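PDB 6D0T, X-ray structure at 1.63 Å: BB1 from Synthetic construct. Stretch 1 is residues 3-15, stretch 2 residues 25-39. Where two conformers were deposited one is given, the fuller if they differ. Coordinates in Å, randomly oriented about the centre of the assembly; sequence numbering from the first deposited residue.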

# COMPACT_ATOMS: atom_id res chain seq x y z
N ASP A 3 -8.96 9.91 9.85
CA ASP A 3 -7.81 10.32 10.64
C ASP A 3 -6.74 9.27 10.47
O ASP A 3 -6.98 8.09 10.76
CB ASP A 3 -8.25 10.46 12.10
CG ASP A 3 -7.14 10.85 13.02
OD1 ASP A 3 -6.18 10.04 13.19
OD2 ASP A 3 -7.25 11.94 13.64
N ALA A 4 -5.58 9.66 9.96
CA ALA A 4 -4.61 8.67 9.50
C ALA A 4 -4.22 7.70 10.62
O ALA A 4 -4.18 6.47 10.42
CB ALA A 4 -3.36 9.36 8.95
N ALA A 5 -3.86 8.24 11.78
CA ALA A 5 -3.36 7.38 12.84
C ALA A 5 -4.46 6.62 13.55
O ALA A 5 -4.17 5.61 14.19
CB ALA A 5 -2.53 8.19 13.83
N GLN A 6 -5.70 7.11 13.50
CA GLN A 6 -6.82 6.31 13.97
C GLN A 6 -7.10 5.12 13.05
O GLN A 6 -7.34 4.01 13.51
CB GLN A 6 -8.09 7.19 14.07
CG GLN A 6 -9.31 6.40 14.52
CD GLN A 6 -10.56 7.26 14.63
OE1 GLN A 6 -10.65 8.33 14.01
NE2 GLN A 6 -11.55 6.78 15.35
N TYR A 7 -7.09 5.34 11.74
CA TYR A 7 -7.68 4.40 10.80
C TYR A 7 -6.67 3.38 10.25
O TYR A 7 -6.97 2.19 10.22
CB TYR A 7 -8.33 5.17 9.64
CG TYR A 7 -8.88 4.25 8.58
CD1 TYR A 7 -8.10 3.88 7.51
CD2 TYR A 7 -10.16 3.73 8.66
CE1 TYR A 7 -8.55 3.00 6.58
CE2 TYR A 7 -10.64 2.87 7.74
CZ TYR A 7 -9.83 2.50 6.66
OH TYR A 7 -10.27 1.61 5.71
N PHE A 8 -5.49 3.83 9.84
CA PHE A 8 -4.65 2.93 9.04
C PHE A 8 -3.90 1.90 9.87
O PHE A 8 -3.67 0.80 9.35
CB PHE A 8 -3.66 3.72 8.18
CG PHE A 8 -4.30 4.43 7.03
CD1 PHE A 8 -4.82 3.74 5.98
CD2 PHE A 8 -4.43 5.83 7.03
CE1 PHE A 8 -5.46 4.41 4.93
CE2 PHE A 8 -5.04 6.49 5.99
CZ PHE A 8 -5.57 5.78 4.95
N PRO A 9 -3.53 2.16 11.12
CA PRO A 9 -2.74 1.16 11.86
C PRO A 9 -3.44 -0.18 11.96
O PRO A 9 -4.66 -0.27 12.15
CB PRO A 9 -2.51 1.81 13.23
CG PRO A 9 -2.50 3.28 12.89
CD PRO A 9 -3.63 3.42 11.87
N GLY A 10 -2.64 -1.23 11.84
CA GLY A 10 -3.18 -2.57 11.82
C GLY A 10 -2.50 -3.46 10.79
O GLY A 10 -1.50 -3.08 10.17
N THR A 11 -3.04 -4.66 10.67
CA THR A 11 -2.56 -5.66 9.71
C THR A 11 -3.54 -5.76 8.56
O THR A 11 -4.75 -5.85 8.77
CB THR A 11 -2.42 -7.01 10.39
OG1 THR A 11 -1.51 -6.87 11.48
CG2 THR A 11 -1.87 -8.05 9.42
N TRP A 12 -3.01 -5.74 7.33
CA TRP A 12 -3.82 -5.74 6.13
C TRP A 12 -3.24 -6.75 5.15
O TRP A 12 -2.03 -6.93 5.08
CB TRP A 12 -3.83 -4.39 5.43
CG TRP A 12 -4.26 -3.21 6.28
CD1 TRP A 12 -3.55 -2.61 7.31
CD2 TRP A 12 -5.46 -2.45 6.13
NE1 TRP A 12 -4.25 -1.54 7.80
CE2 TRP A 12 -5.43 -1.43 7.09
CE3 TRP A 12 -6.56 -2.54 5.28
CZ2 TRP A 12 -6.45 -0.50 7.21
CZ3 TRP A 12 -7.58 -1.61 5.40
CH2 TRP A 12 -7.52 -0.61 6.36
N GLU A 13 -4.12 -7.39 4.39
CA GLU A 13 -3.73 -8.12 3.20
C GLU A 13 -3.83 -7.18 2.02
O GLU A 13 -4.69 -6.29 1.99
CB GLU A 13 -4.62 -9.35 3.02
CG GLU A 13 -4.32 -10.39 4.11
CD GLU A 13 -4.98 -11.73 3.87
OE1 GLU A 13 -5.85 -11.82 2.97
OE2 GLU A 13 -4.63 -12.69 4.59
N PHE A 14 -2.94 -7.37 1.04
CA PHE A 14 -3.00 -6.55 -0.16
C PHE A 14 -2.93 -7.38 -1.43
O PHE A 14 -2.42 -8.52 -1.45
CB PHE A 14 -1.88 -5.49 -0.19
CG PHE A 14 -0.48 -6.02 -0.47
CD1 PHE A 14 0.00 -6.06 -1.77
CD2 PHE A 14 0.36 -6.37 0.56
CE1 PHE A 14 1.30 -6.48 -2.03
CE2 PHE A 14 1.67 -6.80 0.30
CZ PHE A 14 2.13 -6.84 -0.97
N ARG A 15 -3.52 -6.82 -2.49
CA ARG A 15 -3.40 -7.36 -3.84
C ARG A 15 -3.28 -6.17 -4.77
O ARG A 15 -4.14 -5.29 -4.75
CB ARG A 15 -4.60 -8.22 -4.23
CG ARG A 15 -4.42 -8.87 -5.61
CD ARG A 15 -5.09 -8.09 -6.74
NE ARG A 15 -6.52 -8.39 -6.81
CZ ARG A 15 -7.05 -9.39 -7.50
NH1 ARG A 15 -8.36 -9.58 -7.48
NH2 ARG A 15 -6.29 -10.20 -8.22
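Stretch 2 (25-39) RGTVEMQPRTPTEIE

Where G26 faces F14, the sheet leaves a side chain out so that a ring can lie over the backbone. F14 adopts chi1 p, its ring covers the peptide between R25 and G26 with G26 N over one face, and F14 CE2 comes within 3.6 Å of T27 N. A CB built ideally on G26 would stand 2.8 Å from F14 CE2, a clash, so glycine makes room for the ring.

The frame is antiparallel: strand 25-32 runs against strand 10-15 at 153°, the axes closing to 4.6 Å. G10, W12 and F14 form hydrogen-bonded pairs with M30, V28 and G26. G10 N reaches M30 O at 3.0 Å and M30 N returns to G10 O at 2.9 Å; W12 N to V28 O is 2.9 Å, V28 N to W12 O 2.8 Å; F14 N to G26 O is 2.9 Å, while G26 N to F14 O stretches to 3.2 Å. Between these pairs T11 meets E29 and E13 meets T27; beyond the last of them R15 meets R25.

Alternation then sorts the faces. On the face of W12 and F14, V28 touches both aromatics, with CG2 3.8 Å from W12 CB and CG1 3.6 Å from F14 CD2. M30 lays its CE over the indole, 4.0 Å from W12 CD1, and its SD lies 4.0 Å from F8 CB. The other face is more polar and more open; there R15 NH2 and R25 NH2, two like-charged donors, approach to 3.3 Å without a hydrogen bond.

Beyond the paired strands, stretch 2 turns a corner at R33 and brings I38 back toward the short helix: I38 CG1 is 4.0 Å from A4 CB, and I38 CG2 4.1 Å from F8 CB. P32 CD packs 3.7 Å from P9 CG. A water joins A5 N (2.9 Å from its oxygen) to P35 O (2.8 Å).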

# COMPACT_ATOMS: atom_id res chain seq x y z
N ARG A 25 0.93 -9.81 -4.15
CA ARG A 25 0.04 -10.06 -3.03
C ARG A 25 0.89 -10.18 -1.78
O ARG A 25 2.06 -10.56 -1.85
CB ARG A 25 -0.76 -11.36 -3.19
CG ARG A 25 -1.88 -11.30 -4.18
CD ARG A 25 -2.52 -12.68 -4.26
NE ARG A 25 -3.58 -12.75 -5.24
CZ ARG A 25 -4.87 -12.53 -4.99
NH1 ARG A 25 -5.29 -12.22 -3.78
NH2 ARG A 25 -5.76 -12.62 -5.98
N GLY A 26 0.30 -9.89 -0.63
CA GLY A 26 1.03 -10.10 0.61
C GLY A 26 0.30 -9.50 1.79
O GLY A 26 -0.93 -9.31 1.75
N THR A 27 1.07 -9.26 2.85
CA THR A 27 0.56 -8.73 4.11
C THR A 27 1.38 -7.51 4.49
O THR A 27 2.60 -7.50 4.31
CB THR A 27 0.62 -9.78 5.23
OG1 THR A 27 -0.03 -10.96 4.79
CG2 THR A 27 -0.07 -9.29 6.46
N VAL A 28 0.71 -6.49 5.02
CA VAL A 28 1.39 -5.32 5.54
C VAL A 28 0.99 -5.12 7.00
O VAL A 28 -0.13 -5.43 7.43
CB VAL A 28 1.10 -4.01 4.76
CG1 VAL A 28 1.15 -4.21 3.28
CG2 VAL A 28 -0.18 -3.41 5.18
N GLU A 29 1.93 -4.56 7.75
CA GLU A 29 1.68 -3.99 9.06
C GLU A 29 1.89 -2.50 8.98
O GLU A 29 2.91 -2.04 8.45
CB GLU A 29 2.61 -4.57 10.13
CG GLU A 29 2.40 -6.02 10.37
N MET A 30 0.92 -1.74 9.47
CA MET A 30 0.98 -0.28 9.50
C MET A 30 0.98 0.22 10.94
O MET A 30 0.21 -0.26 11.77
CB MET A 30 -0.19 0.34 8.74
CG MET A 30 -0.28 -0.08 7.32
SD MET A 30 -1.36 0.98 6.38
CE MET A 30 -1.67 -0.01 4.92
N GLN A 31 1.87 1.15 11.23
CA GLN A 31 1.90 1.79 12.54
C GLN A 31 2.28 3.25 12.36
O GLN A 31 3.04 3.58 11.44
CB GLN A 31 2.89 1.10 13.49
CG GLN A 31 4.28 1.27 13.10
N PRO A 32 1.79 4.15 13.21
CA PRO A 32 2.16 5.55 13.02
C PRO A 32 3.59 5.81 13.45
O PRO A 32 4.06 5.30 14.47
CB PRO A 32 1.15 6.32 13.88
CG PRO A 32 0.21 5.35 14.36
CD PRO A 32 0.82 3.99 14.29
N ARG A 33 4.30 6.56 12.64
CA ARG A 33 5.50 7.22 13.14
C ARG A 33 5.13 8.55 13.78
O ARG A 33 5.62 8.89 14.86
CB ARG A 33 6.49 7.42 12.00
CG ARG A 33 7.83 7.94 12.44
CD ARG A 33 8.81 7.96 11.28
NE ARG A 33 9.19 6.61 10.87
N THR A 34 4.29 9.31 13.11
CA THR A 34 3.66 10.53 13.60
C THR A 34 2.24 10.51 13.09
O THR A 34 1.91 9.67 12.26
CB THR A 34 4.34 11.80 13.11
OG1 THR A 34 4.03 11.96 11.73
CG2 THR A 34 5.86 11.76 13.31
N PRO A 35 1.38 11.44 13.50
CA PRO A 35 0.02 11.44 12.96
C PRO A 35 -0.06 11.73 11.48
O PRO A 35 -1.12 11.48 10.90
CB PRO A 35 -0.67 12.52 13.78
CG PRO A 35 0.09 12.52 15.07
CD PRO A 35 1.51 12.39 14.61
N THR A 36 1.00 12.25 10.85
CA THR A 36 0.97 12.51 9.42
C THR A 36 1.78 11.51 8.62
O THR A 36 1.87 11.65 7.40
CB THR A 36 1.48 13.93 9.09
OG1 THR A 36 2.78 14.12 9.63
CG2 THR A 36 0.53 14.96 9.66
N GLU A 37 2.38 10.51 9.28
CA GLU A 37 3.22 9.53 8.59
C GLU A 37 2.96 8.16 9.18
O GLU A 37 3.35 7.88 10.32
CB GLU A 37 4.71 9.89 8.69
CG GLU A 37 5.55 9.03 7.77
CD GLU A 37 7.02 9.41 7.74
OE1 GLU A 37 7.42 10.35 8.48
OE2 GLU A 37 7.76 8.78 6.96
N ILE A 38 2.28 7.31 8.43
CA ILE A 38 2.02 5.93 8.81
C ILE A 38 3.04 5.06 8.09
O ILE A 38 3.08 5.02 6.86
CB ILE A 38 0.60 5.50 8.46
CG1 ILE A 38 -0.43 6.58 8.89
CG2 ILE A 38 0.34 4.10 9.02
CD1 ILE A 38 -0.29 7.00 10.36
N GLU A 39 3.87 4.36 8.86
CA GLU A 39 4.86 3.47 8.26
C GLU A 39 4.26 2.12 7.89
O GLU A 39 3.41 1.58 8.60
CB GLU A 39 6.03 3.29 9.22
CG GLU A 39 6.79 4.59 9.46
CD GLU A 39 7.22 5.27 8.16
OE1 GLU A 39 7.11 6.51 8.06
OE2 GLU A 39 7.67 4.58 7.22
O HOH W 1 -3.57 11.05 12.16
O HOH W 2 -3.89 -11.02 -1.26